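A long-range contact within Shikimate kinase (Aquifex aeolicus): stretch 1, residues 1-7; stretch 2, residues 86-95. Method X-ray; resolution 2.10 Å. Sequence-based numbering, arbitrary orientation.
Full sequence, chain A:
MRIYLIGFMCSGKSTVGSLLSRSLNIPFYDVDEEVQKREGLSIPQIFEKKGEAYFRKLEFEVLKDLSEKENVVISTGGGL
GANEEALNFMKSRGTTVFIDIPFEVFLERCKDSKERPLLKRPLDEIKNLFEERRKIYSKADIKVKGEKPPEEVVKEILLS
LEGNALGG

Stretch 1, residues 1-7: MRIYLIG
Stretch 2 86-95: ALNFMKSRGT

The most unusual feature of this contact is that a selenomethionine, Met-90, lies over one face of the Tyr-4 ring: Met-90 CG is 3.6 Å from the centroid of the Tyr-4 ring (CG, CD1, CD2, CE1, CE2, CZ) and only 15° off the ring normal, which identifies a CH-pi contact. The selenium sits farther out, with Met-90 SE 4.4 Å from the Tyr-4 ring centroid at 40° off the normal, an oblique approach.

The backbone frame explains how the two residues meet. Residues 2-6 form a strand, with phi from -131° to -106° and psi from 121° to 158°; residues 86-91 are helical, with phi near -60° and psi near -40°. Strand and helix run nearly antiparallel (151° between N-to-C directions), their axes 9.7 Å apart at closest approach. After the helix the chain turns, and Gly-94 N and Arg-93 N both donate to Met-90 O, at 2.9 Å and 3.0 Å. Gly-94, at phi/psi -173°/-150°, brings the chain alongside the strand; an ideal CB here would lie 2.0 Å from Arg-2 O, a clash.

Thr-95 (-100°/129°) then pairs in parallel with Ile-3, CA to CA 5.0 Å. Two hydrogen bonds flank Ile-3: Thr-95 N to Arg-2 O at 3.0 Å (154° at the hydrogen) and Tyr-4 N to Thr-95 O at 2.7 Å (170°). The side chains of Ile-3 and Thr-95, both chi1 m, lie on the same face of the sheet. CA-H...O contacts supplement the pairing, Gly-94 CA to Arg-2 O at 3.3 Å and Ile-3 CA to Thr-95 O at 3.4 Å.

Arg-2, Tyr-4 and Ile-6, alternate residues of the strand, direct their CA-to-CB bonds toward the second stretch. Arg-2 (m, t, t, chi4 84°) extends so that Arg-2 NH1 donates to Arg-93 O at 3.0 Å (153°), its positive charge matched to a carbonyl, while Arg-93 CD (m, m, t, chi4 99°) lies over one face of the guanidinium. Tyr-4 (m, chi2 91°) has Met-90 CG over its face and Arg-93 CB near its plane, 3.2 Å from Tyr-4 OH. Met-90 adopts m, t and an off-well chi3 of -118°.

Farther along, Ile-6 (p, t) makes purely apolar contacts: Ile-6 CD1 is 3.9 Å from Leu-87 CD1 (Leu-87 t, p), and Ile-6 CG2 is 4.1 Å from Met-90 SE. The interface buries 471 Å² in total.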

# COMPACT_ATOMS: atom_id res chain seq x y z
N MSE A 1 -12.34 -13.37 -3.32
CA MSE A 1 -11.30 -12.60 -4.05
C MSE A 1 -10.53 -11.69 -3.12
O MSE A 1 -11.11 -11.01 -2.27
CB MSE A 1 -11.95 -11.77 -5.14
CG MSE A 1 -13.01 -10.85 -4.60
SE MSE A 1 -13.85 -9.89 -6.01
CE MSE A 1 -15.38 -9.21 -5.03
N ARG A 2 -9.21 -11.69 -3.28
CA ARG A 2 -8.34 -10.85 -2.46
C ARG A 2 -7.69 -9.83 -3.36
O ARG A 2 -7.10 -10.18 -4.38
CB ARG A 2 -7.26 -11.71 -1.78
CG ARG A 2 -7.81 -12.88 -0.98
CD ARG A 2 -6.73 -13.53 -0.15
NE ARG A 2 -7.23 -14.71 0.55
CZ ARG A 2 -7.30 -15.93 0.02
NH1 ARG A 2 -6.92 -16.14 -1.23
NH2 ARG A 2 -7.77 -16.93 0.74
N ILE A 3 -7.79 -8.56 -2.99
CA ILE A 3 -7.21 -7.48 -3.78
C ILE A 3 -6.23 -6.67 -2.94
O ILE A 3 -6.60 -6.10 -1.92
CB ILE A 3 -8.31 -6.54 -4.31
CG1 ILE A 3 -9.28 -7.33 -5.20
CG2 ILE A 3 -7.68 -5.38 -5.07
CD1 ILE A 3 -10.55 -6.56 -5.51
N TYR A 4 -4.98 -6.62 -3.39
CA TYR A 4 -3.98 -5.87 -2.64
C TYR A 4 -3.61 -4.56 -3.31
O TYR A 4 -3.35 -4.53 -4.51
CB TYR A 4 -2.72 -6.72 -2.46
CG TYR A 4 -2.97 -8.04 -1.78
CD1 TYR A 4 -3.26 -9.19 -2.52
CD2 TYR A 4 -2.92 -8.15 -0.38
CE1 TYR A 4 -3.50 -10.42 -1.88
CE2 TYR A 4 -3.16 -9.37 0.26
CZ TYR A 4 -3.44 -10.50 -0.50
OH TYR A 4 -3.67 -11.72 0.13
N LEU A 5 -3.60 -3.49 -2.53
CA LEU A 5 -3.23 -2.18 -3.06
C LEU A 5 -1.83 -1.84 -2.58
O LEU A 5 -1.55 -1.90 -1.39
CB LEU A 5 -4.22 -1.11 -2.60
CG LEU A 5 -5.70 -1.32 -2.94
CD1 LEU A 5 -6.48 -0.08 -2.52
CD2 LEU A 5 -5.89 -1.61 -4.42
N ILE A 6 -0.95 -1.48 -3.51
CA ILE A 6 0.42 -1.14 -3.14
C ILE A 6 0.82 0.18 -3.77
O ILE A 6 0.24 0.61 -4.76
CB ILE A 6 1.40 -2.26 -3.59
CG1 ILE A 6 1.55 -2.27 -5.11
CG2 ILE A 6 0.87 -3.61 -3.14
CD1 ILE A 6 2.43 -3.42 -5.64
N GLY A 7 1.83 0.82 -3.19
CA GLY A 7 2.30 2.09 -3.70
C GLY A 7 2.76 2.97 -2.56
O GLY A 7 2.75 2.54 -1.40
N ALA A 86 6.79 -10.36 0.48
CA ALA A 86 5.40 -10.04 0.77
C ALA A 86 4.61 -9.87 -0.53
O ALA A 86 3.44 -10.23 -0.61
CB ALA A 86 5.31 -8.77 1.61
N LEU A 87 5.26 -9.31 -1.55
CA LEU A 87 4.59 -9.10 -2.82
C LEU A 87 4.30 -10.44 -3.50
O LEU A 87 3.22 -10.64 -4.06
CB LEU A 87 5.44 -8.21 -3.74
CG LEU A 87 4.83 -7.72 -5.06
CD1 LEU A 87 3.47 -7.04 -4.83
CD2 LEU A 87 5.79 -6.74 -5.71
N ASN A 88 5.25 -11.37 -3.44
CA ASN A 88 5.05 -12.68 -4.05
C ASN A 88 3.98 -13.44 -3.28
O ASN A 88 3.20 -14.20 -3.87
CB ASN A 88 6.35 -13.47 -4.09
CG ASN A 88 7.24 -13.04 -5.24
OD1 ASN A 88 6.80 -12.98 -6.39
ND2 ASN A 88 8.50 -12.75 -4.94
N PHE A 89 3.93 -13.23 -1.97
CA PHE A 89 2.90 -13.87 -1.16
C PHE A 89 1.55 -13.35 -1.65
O PHE A 89 0.62 -14.11 -1.89
CB PHE A 89 3.08 -13.51 0.32
CG PHE A 89 1.94 -13.97 1.20
CD1 PHE A 89 1.96 -15.23 1.79
CD2 PHE A 89 0.84 -13.15 1.42
CE1 PHE A 89 0.91 -15.67 2.59
CE2 PHE A 89 -0.22 -13.58 2.23
CZ PHE A 89 -0.19 -14.84 2.81
N MSE A 90 1.45 -12.03 -1.81
CA MSE A 90 0.20 -11.41 -2.26
C MSE A 90 -0.32 -11.98 -3.58
O MSE A 90 -1.51 -12.24 -3.71
CB MSE A 90 0.38 -9.90 -2.38
CG MSE A 90 0.36 -9.17 -1.04
SE MSE A 90 0.66 -7.28 -1.26
CE MSE A 90 2.32 -7.09 -0.24
N LYS A 91 0.57 -12.17 -4.55
CA LYS A 91 0.19 -12.72 -5.84
C LYS A 91 -0.35 -14.15 -5.74
O LYS A 91 -1.18 -14.56 -6.55
CB LYS A 91 1.38 -12.67 -6.80
CG LYS A 91 1.87 -11.27 -7.10
CD LYS A 91 2.94 -11.27 -8.18
CE LYS A 91 3.30 -9.85 -8.60
NZ LYS A 91 4.23 -9.84 -9.75
N SER A 92 0.12 -14.89 -4.74
CA SER A 92 -0.34 -16.27 -4.57
C SER A 92 -1.70 -16.33 -3.88
O SER A 92 -2.26 -17.41 -3.70
CB SER A 92 0.67 -17.08 -3.76
OG SER A 92 0.75 -16.62 -2.42
N ARG A 93 -2.22 -15.17 -3.49
CA ARG A 93 -3.51 -15.10 -2.82
C ARG A 93 -4.53 -14.30 -3.64
O ARG A 93 -5.73 -14.55 -3.54
CB ARG A 93 -3.34 -14.49 -1.43
CG ARG A 93 -2.45 -15.31 -0.50
CD ARG A 93 -3.05 -16.69 -0.27
NE ARG A 93 -2.04 -17.70 0.03
CZ ARG A 93 -1.75 -18.13 1.26
NH1 ARG A 93 -0.82 -19.05 1.42
NH2 ARG A 93 -2.39 -17.65 2.31
N GLY A 94 -4.05 -13.36 -4.45
CA GLY A 94 -4.97 -12.58 -5.25
C GLY A 94 -4.36 -11.63 -6.26
O GLY A 94 -3.28 -11.89 -6.80
N THR A 95 -5.06 -10.54 -6.52
CA THR A 95 -4.61 -9.53 -7.48
C THR A 95 -3.97 -8.35 -6.77
O THR A 95 -4.54 -7.79 -5.82
CB THR A 95 -5.80 -9.02 -8.33
OG1 THR A 95 -6.43 -10.14 -8.97
CG2 THR A 95 -5.33 -8.03 -9.38